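Local coordinates for exported protein (Bacteroides fragilis, PDB 4JX0), which is of unknown function but binds magnesium and joins an E-set-like β-domain to an F5/F8 type C-like domain, a pairing that perhaps serves in ligand recognition, at residues A[64-69]-A[127-132]; A[87-92]-A[102-107]; A[143-148]-A[165-170]. All blocks are in the same frame, centred on the assembly; numbering follows the deposited sequence.

Contact 1: residues A[64-69]-A[127-132]; sequences KNELSF and KLTLKD
Leu67 and Leu128 form the hydrogen-bonded pair at the centre of two antiparallel strands, 66-69 and 127-130, whose axes lie 4.6 Å apart with N-to-C directions at 167°. Leu67 N gives its hydrogen to Leu128 O at 2.8 Å, and Leu128 N returns one to Leu67 O at 2.9 Å. Just before strand 66-69, Asn65 O receives Leu130 N in a nearly straight bond, with an N-H...O angle of 174°. Glu66 with Thr129 and Ser68 with Lys127 are the flanking non-hydrogen-bonded pairs. On their face, Glu66 CG runs beside Thr129 OG1 at 3.7 Å, the two side chains pointing the same way. The Glu66 chain is extended beyond CG and crosses that of Lys127, which turns at chi3 (-72°) where CE is set. The result is a salt bridge whose hydrogen bond, Lys127 NZ to Glu66 OE2 at 3.3 Å, is weak; the stronger partner of the ammonium is Glu113, on strand 110-117. The other face is apolar: Leu67 and Leu128 meet through their CB atoms, and Leu128 CB reaches the edge of the Phe69 ring at CE2, 4.0 Å away. Beyond them lie Met144, Ile146 and Leu50. A charged outer face backed by a leucine-rich inner one is consistent with a wall of the immunoglobulin-like β-sandwich of the E-set clan.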
loop_
_atom_site.group_PDB
_atom_site.type_symbol
_atom_site.label_atom_id
_atom_site.label_comp_id
_atom_site.label_asym_id
_atom_site.label_seq_id
_atom_site.Cartn_x
_atom_site.Cartn_y
_atom_site.Cartn_z
ATOM N N LYS A 64 -4.924 -5.404 -5.400
ATOM C CA LYS A 64 -5.186 -6.469 -6.367
ATOM C C LYS A 64 -4.026 -7.459 -6.415
ATOM O O LYS A 64 -2.862 -7.079 -6.243
ATOM C CB LYS A 64 -5.493 -5.889 -7.778
ATOM C CG LYS A 64 -6.579 -6.649 -8.564
ATOM C CD LYS A 64 -7.560 -5.723 -9.320
ATOM C CE LYS A 64 -6.916 -4.943 -10.450
ATOM N NZ LYS A 64 -7.917 -4.197 -11.270
ATOM N N ASN A 65 -4.379 -8.739 -6.606
ATOM C CA ASN A 65 -3.435 -9.849 -6.709
ATOM C C ASN A 65 -3.083 -10.154 -8.183
ATOM O O ASN A 65 -2.361 -11.114 -8.443
ATOM C CB ASN A 65 -4.012 -11.097 -6.034
ATOM C CG ASN A 65 -5.257 -11.636 -6.701
ATOM O OD1 ASN A 65 -6.098 -10.873 -7.194
ATOM N ND2 ASN A 65 -5.431 -12.951 -6.697
ATOM N N GLU A 66 -3.595 -9.341 -9.133
ATOM C CA GLU A 66 -3.368 -9.471 -10.569
ATOM C C GLU A 66 -2.588 -8.268 -11.091
ATOM O O GLU A 66 -2.900 -7.139 -10.720
ATOM C CB GLU A 66 -4.711 -9.567 -11.300
ATOM C CG GLU A 66 -5.511 -10.808 -10.948
ATOM C CD GLU A 66 -6.898 -10.842 -11.555
ATOM O OE1 GLU A 66 -7.741 -10.007 -11.151
ATOM O OE2 GLU A 66 -7.153 -11.718 -12.414
ATOM N N LEU A 67 -1.590 -8.510 -11.965
ATOM C CA LEU A 67 -0.776 -7.470 -12.588
ATOM C C LEU A 67 -0.969 -7.565 -14.079
ATOM O O LEU A 67 -0.591 -8.575 -14.666
ATOM C CB LEU A 67 0.694 -7.657 -12.220
ATOM C CG LEU A 67 1.156 -6.943 -10.971
ATOM C CD1 LEU A 67 2.379 -7.624 -10.395
ATOM C CD2 LEU A 67 1.453 -5.468 -11.268
ATOM N N SER A 68 -1.601 -6.552 -14.689
ATOM C CA SER A 68 -1.852 -6.536 -16.129
ATOM C C SER A 68 -0.765 -5.713 -16.827
ATOM O O SER A 68 -0.539 -4.565 -16.451
ATOM C CB SER A 68 -3.235 -5.969 -16.415
ATOM O OG SER A 68 -3.610 -6.219 -17.759
ATOM N N PHE A 69 -0.063 -6.319 -17.810
ATOM C CA PHE A 69 1.013 -5.681 -18.569
ATOM C C PHE A 69 0.596 -5.458 -20.007
ATOM O O PHE A 69 0.114 -6.392 -20.638
ATOM C CB PHE A 69 2.265 -6.563 -18.551
ATOM C CG PHE A 69 2.850 -6.770 -17.182
ATOM C CD1 PHE A 69 3.747 -5.854 -16.648
ATOM C CD2 PHE A 69 2.496 -7.871 -16.421
ATOM C CE1 PHE A 69 4.277 -6.037 -15.381
ATOM C CE2 PHE A 69 3.044 -8.059 -15.154
ATOM C CZ PHE A 69 3.920 -7.134 -14.638
ATOM N N LYS A 127 -1.368 -11.218 -18.227
ATOM C CA LYS A 127 -1.642 -11.122 -16.791
ATOM C C LYS A 127 -0.728 -12.007 -15.950
ATOM O O LYS A 127 -0.422 -13.129 -16.342
ATOM C CB LYS A 127 -3.108 -11.521 -16.527
ATOM C CG LYS A 127 -3.815 -10.656 -15.499
ATOM C CD LYS A 127 -5.167 -11.241 -15.074
ATOM C CE LYS A 127 -6.250 -11.148 -16.130
ATOM N NZ LYS A 127 -7.498 -11.832 -15.705
ATOM N N LEU A 128 -0.334 -11.498 -14.772
ATOM C CA LEU A 128 0.439 -12.213 -13.761
ATOM C C LEU A 128 -0.397 -12.187 -12.519
ATOM O O LEU A 128 -0.668 -11.105 -12.007
ATOM C CB LEU A 128 1.806 -11.554 -13.530
ATOM C CG LEU A 128 2.590 -11.969 -12.271
ATOM C CD1 LEU A 128 2.689 -13.489 -12.117
ATOM C CD2 LEU A 128 3.965 -11.364 -12.281
ATOM N N THR A 129 -0.841 -13.353 -12.056
ATOM C CA THR A 129 -1.676 -13.454 -10.867
ATOM C C THR A 129 -0.883 -14.125 -9.745
ATOM O O THR A 129 -0.316 -15.201 -9.950
ATOM C CB THR A 129 -2.968 -14.200 -11.199
ATOM O OG1 THR A 129 -3.572 -13.586 -12.343
ATOM C CG2 THR A 129 -3.950 -14.223 -10.032
ATOM N N LEU A 130 -0.858 -13.477 -8.563
ATOM C CA LEU A 130 -0.171 -13.965 -7.363
ATOM C C LEU A 130 -1.170 -14.739 -6.505
ATOM O O LEU A 130 -2.155 -14.154 -6.062
ATOM C CB LEU A 130 0.428 -12.789 -6.568
ATOM C CG LEU A 130 1.760 -12.242 -7.072
ATOM C CD1 LEU A 130 1.694 -11.860 -8.534
ATOM C CD2 LEU A 130 2.180 -11.048 -6.259
ATOM N N LYS A 131 -0.942 -16.038 -6.279
ATOM C CA LYS A 131 -1.866 -16.870 -5.501
ATOM C C LYS A 131 -1.207 -17.466 -4.248
ATOM O O LYS A 131 0.013 -17.588 -4.189
ATOM C CB LYS A 131 -2.435 -18.005 -6.382
ATOM C CG LYS A 131 -1.398 -18.960 -6.987
ATOM C CD LYS A 131 -2.051 -20.224 -7.527
ATOM C CE LYS A 131 -1.037 -21.245 -7.974
ATOM N NZ LYS A 131 -1.690 -22.480 -8.476
ATOM N N ASP A 132 -2.039 -17.857 -3.266
ATOM C CA ASP A 132 -1.652 -18.529 -2.015
ATOM C C ASP A 132 -0.400 -17.928 -1.336
ATOM O O ASP A 132 0.543 -18.646 -1.005
ATOM C CB ASP A 132 -1.429 -20.035 -2.280
ATOM C CG ASP A 132 -2.646 -20.736 -2.854
ATOM O OD1 ASP A 132 -3.757 -20.530 -2.316
ATOM O OD2 ASP A 132 -2.483 -21.504 -3.835
#

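Contact 2: residues A[87-92]-A[102-107]; sequences KEDKLV and IPLFPS
The carboxylate of Asp89 is covered on one face by Leu104 and met at its edge by Lys87. Leu104 CD1 stands almost directly above Asp89 CG at 3.9 Å, while CD2 leans over the OD1 side, and Lys87 NZ lies close to the carboxylate plane, in a salt bridge to the syn lone pair of Asp89 OD1 at 2.7 Å. At the second flat group, Phe105 O receives Lys87 NZ at 2.8 Å, in the plane of its carbonyl, with a C=O...N angle of 155°. Both segments belong to the excursion that connects strand 81-87 to strand 110-117 in the E-set-like domain, passing through the short helices 90-93 and 96-99; the lysine at the end of the first strand thus ties the start of this excursion to its return. The Lys87 chain runs out with CG anti to the backbone N (chi1 -175°) and bends only at chi4 (64°), which turns NZ between the carboxylate and the carbonyl. Its aliphatic part also packs on Met144 and Phe112 of the sheet. Val92 N bonds to Asp89 O, which brings Val92 beside Leu104, the two side chains sliding past each other in opposite directions. Val92 CG2 meets Leu104 CD2 at 3.8 Å, so the leucine spans from the acid to the valine. The positive charge of Lys87 would be expected to stabilise the Asp89 carboxylate. Alongside the lysine chain, Ser107 OG lies 3.4 Å from Lys87 CD.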
loop_
_atom_site.group_PDB
_atom_site.type_symbol
_atom_site.label_atom_id
_atom_site.label_comp_id
_atom_site.label_asym_id
_atom_site.label_seq_id
_atom_site.Cartn_x
_atom_site.Cartn_y
_atom_site.Cartn_z
ATOM N N LYS A 87 8.620 -16.474 -15.900
ATOM C CA LYS A 87 9.476 -16.141 -14.776
ATOM C C LYS A 87 10.895 -16.542 -15.103
ATOM O O LYS A 87 11.196 -17.731 -15.152
ATOM C CB LYS A 87 8.972 -16.847 -13.505
ATOM C CG LYS A 87 9.720 -16.493 -12.234
ATOM C CD LYS A 87 9.009 -17.099 -11.034
ATOM C CE LYS A 87 9.888 -17.243 -9.820
ATOM N NZ LYS A 87 10.357 -15.937 -9.292
ATOM N N GLU A 88 11.757 -15.555 -15.372
ATOM C CA GLU A 88 13.168 -15.792 -15.648
ATOM C C GLU A 88 13.950 -15.194 -14.486
ATOM O O GLU A 88 14.241 -13.998 -14.474
ATOM C CB GLU A 88 13.576 -15.209 -17.015
ATOM C CG GLU A 88 14.988 -15.584 -17.451
ATOM C CD GLU A 88 15.231 -17.069 -17.647
ATOM O OE1 GLU A 88 14.809 -17.610 -18.694
ATOM O OE2 GLU A 88 15.829 -17.695 -16.743
ATOM N N ASP A 89 14.258 -16.041 -13.487
ATOM C CA ASP A 89 14.965 -15.639 -12.265
ATOM C C ASP A 89 16.416 -15.183 -12.512
ATOM O O ASP A 89 16.941 -14.414 -11.707
ATOM C CB ASP A 89 14.967 -16.797 -11.246
ATOM C CG ASP A 89 13.587 -17.166 -10.722
ATOM O OD1 ASP A 89 12.800 -16.241 -10.413
ATOM O OD2 ASP A 89 13.308 -18.379 -10.585
ATOM N N LYS A 90 17.050 -15.629 -13.620
ATOM C CA LYS A 90 18.425 -15.250 -13.974
ATOM C C LYS A 90 18.600 -13.716 -14.090
ATOM O O LYS A 90 19.685 -13.211 -13.795
ATOM C CB LYS A 90 18.848 -15.913 -15.301
ATOM C CG LYS A 90 18.977 -17.441 -15.236
ATOM C CD LYS A 90 19.201 -18.072 -16.619
ATOM C CE LYS A 90 19.045 -19.579 -16.602
ATOM N NZ LYS A 90 19.237 -20.188 -17.947
ATOM N N LEU A 91 17.536 -12.980 -14.492
ATOM C CA LEU A 91 17.575 -11.515 -14.643
ATOM C C LEU A 91 17.654 -10.761 -13.307
ATOM O O LEU A 91 17.979 -9.572 -13.309
ATOM C CB LEU A 91 16.353 -10.995 -15.426
ATOM C CG LEU A 91 16.453 -11.083 -16.948
ATOM C CD1 LEU A 91 16.323 -12.504 -17.420
ATOM C CD2 LEU A 91 15.391 -10.233 -17.608
ATOM N N VAL A 92 17.315 -11.418 -12.193
ATOM C CA VAL A 92 17.385 -10.795 -10.874
ATOM C C VAL A 92 18.870 -10.609 -10.509
ATOM O O VAL A 92 19.217 -9.585 -9.918
ATOM C CB VAL A 92 16.614 -11.627 -9.813
ATOM C CG1 VAL A 92 16.748 -11.010 -8.428
ATOM C CG2 VAL A 92 15.139 -11.762 -10.184
ATOM N N ILE A 102 17.635 -10.741 -0.881
ATOM C CA ILE A 102 16.177 -10.863 -0.806
ATOM C C ILE A 102 15.803 -12.154 -1.539
ATOM O O ILE A 102 16.295 -12.382 -2.645
ATOM C CB ILE A 102 15.506 -9.589 -1.388
ATOM C CG1 ILE A 102 15.608 -8.447 -0.362
ATOM C CG2 ILE A 102 14.041 -9.824 -1.760
ATOM C CD1 ILE A 102 15.721 -7.125 -0.930
ATOM N N PRO A 103 14.979 -13.034 -0.935
ATOM C CA PRO A 103 14.658 -14.308 -1.599
ATOM C C PRO A 103 13.784 -14.151 -2.831
ATOM O O PRO A 103 13.098 -13.147 -2.994
ATOM C CB PRO A 103 13.920 -15.094 -0.515
ATOM C CG PRO A 103 13.325 -14.054 0.348
ATOM C CD PRO A 103 14.341 -12.953 0.390
ATOM N N LEU A 104 13.819 -15.153 -3.705
ATOM C CA LEU A 104 13.009 -15.124 -4.918
ATOM C C LEU A 104 11.581 -15.472 -4.582
ATOM O O LEU A 104 11.349 -16.349 -3.744
ATOM C CB LEU A 104 13.540 -16.095 -5.985
ATOM C CG LEU A 104 14.876 -15.729 -6.616
ATOM C CD1 LEU A 104 15.474 -16.920 -7.323
ATOM C CD2 LEU A 104 14.732 -14.558 -7.573
ATOM N N PHE A 105 10.618 -14.789 -5.227
ATOM C CA PHE A 105 9.203 -15.089 -5.034
ATOM C C PHE A 105 8.946 -16.475 -5.631
ATOM O O PHE A 105 9.296 -16.674 -6.793
ATOM C CB PHE A 105 8.329 -14.028 -5.709
ATOM C CG PHE A 105 6.855 -14.225 -5.495
ATOM C CD1 PHE A 105 6.238 -13.770 -4.337
ATOM C CD2 PHE A 105 6.079 -14.865 -6.452
ATOM C CE1 PHE A 105 4.872 -13.958 -4.137
ATOM C CE2 PHE A 105 4.709 -15.038 -6.262
ATOM C CZ PHE A 105 4.116 -14.587 -5.103
ATOM N N PRO A 106 8.439 -17.471 -4.868
ATOM C CA PRO A 106 8.270 -18.821 -5.445
ATOM C C PRO A 106 7.481 -18.851 -6.763
ATOM O O PRO A 106 6.483 -18.154 -6.899
ATOM C CB PRO A 106 7.533 -19.597 -4.343
ATOM C CG PRO A 106 7.174 -18.603 -3.307
ATOM C CD PRO A 106 8.046 -17.433 -3.446
ATOM N N SER A 107 7.948 -19.660 -7.727
ATOM C CA SER A 107 7.326 -19.816 -9.052
ATOM C C SER A 107 5.931 -20.415 -8.959
ATOM O O SER A 107 5.061 -20.046 -9.740
ATOM C CB SER A 107 8.184 -20.709 -9.945
ATOM O OG SER A 107 9.534 -20.273 -9.999
#

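Contact 3: residues A[143-148]-A[165-170]; sequences VMAIKL and SYFVKL
Strands 143-148 and 165-170 are antiparallel neighbours within the large mixed sheet of the E-set-like domain, and Met144 with Val168 and Ile146 with Tyr166 are their hydrogen-bonded pairs. Each pair closes with two backbone bonds: Met144 N to Val168 O, Val168 N to Met144 O, Ile146 N to Tyr166 O and Tyr166 N to Ile146 O are all 2.9 Å. The axes run 4.7 Å apart at 158°, and Val143 with Lys169, Ala145 with Phe167, and Lys147 with Ser165 fill the non-hydrogen-bonded positions. On the face of Met144 (a selenomethionine) and Ile146, the side chains pair with those of Val168 and Tyr166 side by side and pointing the same way. Met144 CG sits between its backbone N and carbonyl carbon (chi1 61°), close to Val168 CB at 3.9 Å. Ile146 CG1 takes a similar place, 3.4 Å from Tyr166 O, and both CG1 and CD1 touch Tyr166 CB. From there the tyrosine leads away from the pair: its ring meets Phe69 edge-to-face and its OH hydrogen-bonds to Thr48 OG1. The opposite face carries Ala145, whose CB lies 3.6 Å from Phe167 CE1, meeting that ring obliquely. Here the short helices cover the sheet, with Leu91 and Val92 on Ala145, and Met98 touching both Val143 and Phe167. Lys147 and Lys169 carry their ends away from the pair, and Lys147 NZ forms a salt bridge with Glu88. Most of the touching residues are buried, and direct contact relies on backbone bonds and hydrocarbon packing.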
loop_
_atom_site.group_PDB
_atom_site.type_symbol
_atom_site.label_atom_id
_atom_site.label_comp_id
_atom_site.label_asym_id
_atom_site.label_seq_id
_atom_site.Cartn_x
_atom_site.Cartn_y
_atom_site.Cartn_z
ATOM N N VAL A 143 11.389 -10.967 -4.409
ATOM C CA VAL A 143 11.705 -10.278 -5.652
ATOM C C VAL A 143 11.562 -11.238 -6.810
ATOM O O VAL A 143 11.767 -12.442 -6.648
ATOM C CB VAL A 143 13.122 -9.652 -5.587
ATOM C CG1 VAL A 143 14.219 -10.711 -5.592
ATOM C CG2 VAL A 143 13.330 -8.653 -6.713
HETATM N N MSE A 144 11.195 -10.721 -7.973
HETATM C CA MSE A 144 11.105 -11.570 -9.149
HETATM C C MSE A 144 11.245 -10.779 -10.428
HETATM O O MSE A 144 10.908 -9.590 -10.480
HETATM C CB MSE A 144 9.801 -12.357 -9.181
HETATM C CG MSE A 144 8.553 -11.504 -9.214
HETATM SE SE MSE A 144 7.000 -12.613 -9.523
HETATM C CE MSE A 144 7.198 -12.884 -11.341
ATOM N N ALA A 145 11.734 -11.471 -11.465
ATOM C CA ALA A 145 11.919 -10.924 -12.799
ATOM C C ALA A 145 11.127 -11.760 -13.780
ATOM O O ALA A 145 11.043 -12.983 -13.625
ATOM C CB ALA A 145 13.393 -10.919 -13.163
ATOM N N ILE A 146 10.524 -11.096 -14.771
ATOM C CA ILE A 146 9.707 -11.745 -15.801
ATOM C C ILE A 146 10.117 -11.235 -17.172
ATOM O O ILE A 146 10.517 -10.071 -17.288
ATOM C CB ILE A 146 8.182 -11.539 -15.562
ATOM C CG1 ILE A 146 7.858 -10.100 -15.133
ATOM C CG2 ILE A 146 7.696 -12.533 -14.536
ATOM C CD1 ILE A 146 6.450 -9.642 -15.422
ATOM N N LYS A 147 10.043 -12.103 -18.201
ATOM C CA LYS A 147 10.400 -11.711 -19.566
ATOM C C LYS A 147 9.269 -12.033 -20.516
ATOM O O LYS A 147 8.546 -13.010 -20.314
ATOM C CB LYS A 147 11.722 -12.357 -20.046
ATOM C CG LYS A 147 11.720 -13.872 -20.198
ATOM C CD LYS A 147 13.074 -14.349 -20.716
ATOM C CE LYS A 147 13.124 -15.840 -20.969
ATOM N NZ LYS A 147 14.466 -16.295 -21.429
ATOM N N LEU A 148 9.126 -11.201 -21.557
ATOM C CA LEU A 148 8.105 -11.381 -22.582
ATOM C C LEU A 148 8.552 -12.456 -23.574
ATOM O O LEU A 148 9.742 -12.532 -23.910
ATOM C CB LEU A 148 7.863 -10.043 -23.296
ATOM C CG LEU A 148 6.766 -10.013 -24.341
ATOM C CD1 LEU A 148 5.400 -10.196 -23.719
ATOM C CD2 LEU A 148 6.824 -8.740 -25.138
ATOM N N SER A 165 11.686 -7.094 -20.507
ATOM C CA SER A 165 11.688 -7.682 -19.169
ATOM C C SER A 165 11.165 -6.686 -18.133
ATOM O O SER A 165 11.220 -5.468 -18.351
ATOM C CB SER A 165 13.090 -8.147 -18.795
ATOM O OG SER A 165 14.042 -7.102 -18.934
ATOM N N TYR A 166 10.633 -7.218 -17.021
ATOM C CA TYR A 166 10.060 -6.423 -15.932
ATOM C C TYR A 166 10.441 -6.997 -14.571
ATOM O O TYR A 166 10.626 -8.208 -14.444
ATOM C CB TYR A 166 8.536 -6.384 -16.064
ATOM C CG TYR A 166 7.900 -5.164 -15.447
ATOM C CD1 TYR A 166 7.539 -5.147 -14.110
ATOM C CD2 TYR A 166 7.583 -4.060 -16.216
ATOM C CE1 TYR A 166 6.920 -4.038 -13.546
ATOM C CE2 TYR A 166 6.937 -2.959 -15.669
ATOM C CZ TYR A 166 6.606 -2.949 -14.333
ATOM O OH TYR A 166 6.016 -1.819 -13.829
ATOM N N PHE A 167 10.542 -6.121 -13.553
ATOM C CA PHE A 167 10.907 -6.505 -12.189
ATOM C C PHE A 167 9.788 -6.176 -11.209
ATOM O O PHE A 167 9.157 -5.126 -11.318
ATOM C CB PHE A 167 12.198 -5.797 -11.774
ATOM C CG PHE A 167 13.339 -6.148 -12.695
ATOM C CD1 PHE A 167 13.982 -7.372 -12.589
ATOM C CD2 PHE A 167 13.676 -5.318 -13.757
ATOM C CE1 PHE A 167 14.992 -7.731 -13.478
ATOM C CE2 PHE A 167 14.684 -5.679 -14.652
ATOM C CZ PHE A 167 15.337 -6.884 -14.506
ATOM N N VAL A 168 9.517 -7.091 -10.273
ATOM C CA VAL A 168 8.472 -6.921 -9.266
ATOM C C VAL A 168 9.065 -7.240 -7.912
ATOM O O VAL A 168 9.761 -8.247 -7.776
ATOM C CB VAL A 168 7.236 -7.809 -9.568
ATOM C CG1 VAL A 168 6.131 -7.586 -8.545
ATOM C CG2 VAL A 168 6.706 -7.558 -10.979
ATOM N N LYS A 169 8.846 -6.347 -6.927
ATOM C CA LYS A 169 9.274 -6.553 -5.541
ATOM C C LYS A 169 8.047 -6.568 -4.674
ATOM O O LYS A 169 7.235 -5.635 -4.720
ATOM C CB LYS A 169 10.262 -5.493 -5.018
ATOM C CG LYS A 169 10.601 -5.713 -3.528
ATOM C CD LYS A 169 11.720 -4.842 -3.027
ATOM C CE LYS A 169 12.065 -5.136 -1.589
ATOM N NZ LYS A 169 13.135 -4.229 -1.096
ATOM N N LEU A 170 7.922 -7.614 -3.859
ATOM C CA LEU A 170 6.833 -7.721 -2.918
ATOM C C LEU A 170 7.368 -7.290 -1.578
ATOM O O LEU A 170 8.128 -8.031 -0.963
ATOM C CB LEU A 170 6.292 -9.150 -2.888
ATOM C CG LEU A 170 5.084 -9.390 -2.004
ATOM C CD1 LEU A 170 3.906 -8.535 -2.427
ATOM C CD2 LEU A 170 4.698 -10.845 -2.022
#

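In the fold
All three contacts lie in the N-terminal β-domain, whose family belongs to the E-set clan. Contacts 1 and 3 join neighbouring strands of one mixed sheet, and their apolar faces press together: Phe69 CZ meets Ile146 CD1 at 3.6 Å, and Leu128 CD2 meets Met144 CE. Contact 3 is the more buried, although lysines lie on one of its faces, whereas contact 1 keeps a polar face with a weakly bonded salt bridge. Contact 2 pairs no strands: it closes the helical excursion over the other face of contact 3 with the Lys87 bonds and the packing of Leu104. A probable hydrogen bond from Phe105 N to Val143 O links contacts 2 and 3, and Leu91 packs on Ser165. Phe105 of contact 2 also reaches Leu130 of contact 1.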